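Local coordinates for protein glycerate dehydrogenase/glyoxylate reductase (Thermus thermophilus, PDB 2CUK) that probably reduces glyoxylate and hydroxypyruvate with a nicotinamide cofactor, acting as a D-isomer specific 2-hydroxyacid dehydrogenase, at residues A[214-219]-A[236-241]; A[225-228]-A[233-236]. All coordinates share one frame; numbering follows the deposited sequence.

Interaction 1 (A[214-219]-A[236-241]); sequences ERLFAM and TEALVE
Leu216 of helix 213-216 and its neighbour Phe217 reach across to helix 236-243. Both helices belong to the Rossmann-type NAD-binding domain: helix 213-216 precedes strand 224-227 of its parallel sheet, and helix 236-243 follows that strand. The contact is side-chain packing, with no hydrogen bond between the two segments. At its buried end Leu216 does the work. A chi1 of -73° puts its CG anti to the carbonyl carbon and sends the branched end across to helix 236-243. CD1 lies against the peptide that joins Ala238 to Leu239, 3.5 Å from Leu239 N, with the Ala238 methyl beside it: Leu216 CD1 is 3.7 Å from Ala238 CB. The other branch, Leu216 CD2, meets Leu239 CD1 at 4.1 Å, and the two leucine side chains lie nearly perpendicular. Leu239 points its CB away from helix 213-216, yet with CG anti to the backbone N (chi1 180°) one of its methyls still joins the contact. On the sheet side this apolar group is closed by strand 224-227.

The outer end is more exposed. Phe217 sends its ring tip to the last residue of the segment, where the approach to the Glu241 backbone is oblique; the ring also meets His246, with the planes about 35° apart. The Glu241 carboxylate has another task, since OE2 forms a salt bridge with Arg213. What Glu241 offers the ring is backbone and the root of its side chain: Phe217 CZ lies 3.9 Å from Glu241 C and 4.1 Å from Glu241 CB.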
# COMPACT_ATOMS: atom_id res chain seq x y z
N GLU A 214 -12.95 25.27 6.00
CA GLU A 214 -13.38 25.13 7.39
C GLU A 214 -13.38 23.69 7.88
O GLU A 214 -12.97 23.42 9.01
CB GLU A 214 -14.78 25.72 7.59
CG GLU A 214 -15.54 25.95 6.30
CD GLU A 214 -14.98 27.10 5.49
OE1 GLU A 214 -15.26 27.16 4.27
OE2 GLU A 214 -14.26 27.95 6.06
N ARG A 215 -13.83 22.76 7.04
CA ARG A 215 -13.86 21.37 7.45
C ARG A 215 -12.47 20.73 7.50
O ARG A 215 -12.20 19.90 8.36
CB ARG A 215 -14.78 20.57 6.53
CG ARG A 215 -16.24 20.99 6.65
CD ARG A 215 -17.20 19.89 6.26
NE ARG A 215 -18.58 20.26 6.51
CZ ARG A 215 -19.33 20.99 5.69
NH1 ARG A 215 -18.85 21.42 4.53
NH2 ARG A 215 -20.58 21.30 6.03
N LEU A 216 -11.58 21.14 6.59
CA LEU A 216 -10.23 20.60 6.56
C LEU A 216 -9.48 20.99 7.83
O LEU A 216 -8.78 20.16 8.42
CB LEU A 216 -9.47 21.11 5.32
CG LEU A 216 -9.90 20.51 3.98
CD1 LEU A 216 -9.26 21.28 2.84
CD2 LEU A 216 -9.48 19.04 3.92
N PHE A 217 -9.62 22.24 8.24
CA PHE A 217 -8.96 22.70 9.45
C PHE A 217 -9.72 22.29 10.71
O PHE A 217 -9.25 22.51 11.82
CB PHE A 217 -8.76 24.22 9.40
CG PHE A 217 -7.61 24.64 8.53
CD1 PHE A 217 -6.30 24.50 8.98
CD2 PHE A 217 -7.83 25.16 7.26
CE1 PHE A 217 -5.22 24.86 8.17
CE2 PHE A 217 -6.75 25.52 6.44
CZ PHE A 217 -5.44 25.37 6.90
N ALA A 218 -10.88 21.68 10.52
CA ALA A 218 -11.67 21.19 11.65
C ALA A 218 -11.17 19.79 11.97
O ALA A 218 -11.37 19.28 13.07
CB ALA A 218 -13.16 21.15 11.30
N MET A 219 -10.52 19.16 11.00
CA MET A 219 -9.96 17.83 11.20
C MET A 219 -8.84 17.96 12.24
O MET A 219 -8.29 19.05 12.43
CB MET A 219 -9.42 17.28 9.88
CG MET A 219 -10.53 16.87 8.90
SD MET A 219 -9.93 16.29 7.30
CE MET A 219 -8.88 14.88 7.82
N THR A 236 -9.45 21.84 -3.42
CA THR A 236 -8.02 21.62 -3.65
C THR A 236 -7.09 22.68 -3.08
O THR A 236 -6.12 22.35 -2.39
CB THR A 236 -7.74 21.45 -5.15
OG1 THR A 236 -8.63 20.46 -5.68
CG2 THR A 236 -6.30 21.02 -5.39
N GLU A 237 -7.37 23.95 -3.35
CA GLU A 237 -6.51 25.01 -2.85
C GLU A 237 -6.45 25.01 -1.32
O GLU A 237 -5.41 25.22 -0.71
CB GLU A 237 -7.06 26.35 -3.35
CG GLU A 237 -6.24 27.54 -2.86
CD GLU A 237 -6.17 28.59 -3.95
OE1 GLU A 237 -6.75 28.38 -5.00
OE2 GLU A 237 -5.53 29.62 -3.73
N ALA A 238 -7.58 24.76 -0.67
CA ALA A 238 -7.63 24.70 0.78
C ALA A 238 -6.83 23.52 1.31
O ALA A 238 -6.20 23.61 2.36
CB ALA A 238 -9.08 24.62 1.26
N LEU A 239 -6.85 22.40 0.58
CA LEU A 239 -6.10 21.23 1.01
C LEU A 239 -4.61 21.56 1.05
O LEU A 239 -3.90 21.15 1.97
CB LEU A 239 -6.35 20.05 0.06
CG LEU A 239 -5.60 18.77 0.43
CD1 LEU A 239 -5.98 18.32 1.83
CD2 LEU A 239 -5.94 17.67 -0.59
N VAL A 240 -4.13 22.29 0.05
CA VAL A 240 -2.73 22.70 -0.00
C VAL A 240 -2.38 23.47 1.27
O VAL A 240 -1.35 23.25 1.89
CB VAL A 240 -2.43 23.61 -1.22
CG1 VAL A 240 -1.04 24.22 -1.08
CG2 VAL A 240 -2.52 22.81 -2.52
N GLU A 241 -3.27 24.39 1.64
CA GLU A 241 -3.07 25.19 2.85
C GLU A 241 -2.94 24.32 4.10
O GLU A 241 -2.02 24.50 4.89
CB GLU A 241 -4.25 26.15 3.02
CG GLU A 241 -4.37 27.21 1.93
CD GLU A 241 -5.64 28.04 2.05
OE1 GLU A 241 -6.22 28.11 3.15
OE2 GLU A 241 -6.06 28.64 1.04

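Interaction 2 (A[225-228]-A[233-236]); sequences LLNT and LVDT
Asn227 ND2 donates a hydrogen bond to the carbonyl oxygen of Arg230 and, at the same time, lies 3.7 Å from Val234 CG2. At the other corner of the amide, OD1 accepts a hydrogen bond from Ala229 N, two residues on, which is an Asx turn. Both polar ends are therefore satisfied within the loop that links the two segments, and the two bonds fix how the amide is rotated. CG stands anti to the backbone N (chi1 -176°), carrying the amide out from the strand toward 233-234. There the Asn227 and Val234 side chains run antiparallel, side by side, while Leu233 lies roughly perpendicular to the asparagine, with Leu233 CD1 a looser 4.1 Å from Asn227 OD1.

This is the strand-to-helix connection of a beta-alpha-beta crossover in the Rossmann-type domain: strand 224-227 ends, the chain turns back over the sheet, and helix 236-243 begins. Val234 is buried on the way, also touching Leu199 of the adjacent strand. Its CG2, beside the backbone N, is the branch that faces strand 224-227; besides the amide, Val234 CG2 meets Leu225 CD2, though only at 4.4 Å. Just beyond, Asp235 takes the N-cap position, and its OD1 accepts a hydrogen bond from Ala238 N, tying down the first turn of the helix.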
# COMPACT_ATOMS: atom_id res chain seq x y z
N LEU A 225 -6.18 12.76 5.16
CA LEU A 225 -7.37 12.83 4.32
C LEU A 225 -7.18 11.93 3.10
O LEU A 225 -6.15 11.98 2.44
CB LEU A 225 -7.62 14.25 3.84
CG LEU A 225 -8.75 14.38 2.80
CD1 LEU A 225 -10.10 14.10 3.46
CD2 LEU A 225 -8.74 15.77 2.19
N LEU A 226 -8.19 11.11 2.81
CA LEU A 226 -8.15 10.22 1.66
C LEU A 226 -9.36 10.48 0.76
O LEU A 226 -10.48 10.65 1.25
CB LEU A 226 -8.18 8.76 2.12
CG LEU A 226 -7.07 8.25 3.06
CD1 LEU A 226 -7.35 6.81 3.44
CD2 LEU A 226 -5.71 8.38 2.38
N ASN A 227 -9.13 10.52 -0.54
CA ASN A 227 -10.24 10.72 -1.48
C ASN A 227 -10.04 9.93 -2.76
O ASN A 227 -9.20 10.27 -3.59
CB ASN A 227 -10.42 12.21 -1.82
CG ASN A 227 -11.63 12.45 -2.71
OD1 ASN A 227 -12.56 11.64 -2.75
ND2 ASN A 227 -11.64 13.57 -3.42
N THR A 228 -10.82 8.86 -2.91
CA THR A 228 -10.75 8.03 -4.11
C THR A 228 -12.12 8.07 -4.80
O THR A 228 -12.39 7.29 -5.71
CB THR A 228 -10.39 6.57 -3.77
OG1 THR A 228 -11.36 6.03 -2.86
CG2 THR A 228 -9.00 6.50 -3.14
N LEU A 233 -15.19 16.90 -4.40
CA LEU A 233 -15.64 16.81 -3.01
C LEU A 233 -14.70 17.59 -2.10
O LEU A 233 -15.02 17.88 -0.94
CB LEU A 233 -15.68 15.35 -2.55
CG LEU A 233 -16.64 14.37 -3.23
CD1 LEU A 233 -16.40 12.96 -2.69
CD2 LEU A 233 -18.08 14.81 -2.98
N VAL A 234 -13.52 17.92 -2.63
CA VAL A 234 -12.49 18.62 -1.87
C VAL A 234 -12.09 19.95 -2.50
O VAL A 234 -11.95 20.04 -3.72
CB VAL A 234 -11.21 17.76 -1.77
CG1 VAL A 234 -10.14 18.51 -0.98
CG2 VAL A 234 -11.52 16.42 -1.13
N ASP A 235 -11.91 20.97 -1.67
CA ASP A 235 -11.45 22.28 -2.14
C ASP A 235 -9.94 22.12 -2.23
O ASP A 235 -9.24 22.24 -1.22
CB ASP A 235 -11.78 23.37 -1.12
CG ASP A 235 -11.28 24.74 -1.57
OD1 ASP A 235 -10.20 24.83 -2.18
OD2 ASP A 235 -11.98 25.75 -1.29
N THR A 236 -9.45 21.84 -3.42
CA THR A 236 -8.02 21.62 -3.65
C THR A 236 -7.09 22.68 -3.08
O THR A 236 -6.12 22.35 -2.39
CB THR A 236 -7.74 21.45 -5.15
OG1 THR A 236 -8.63 20.46 -5.68
CG2 THR A 236 -6.30 21.02 -5.39

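In the fold
Both contacts gather round strand 224-227 and the chain that follows it. Interaction 2 brings the connection back over the strand, and its touching residues are all buried; interaction 1 sets the helix that comes next against helix 213-216, running from a buried leucine end to an exposed aromatic one. Thr236 is common to both. Leu225 joins them directly: its CD2 sits 3.8 Å from Leu216 CD2 and, on the other helix, 3.8 Å from Leu239 CD1. Their chemistry differs with place: an amide held by backbone groups at the strand's C-terminal end in interaction 2, van der Waals packing of side chains on side chains and main chain, without a hydrogen bond across, in interaction 1.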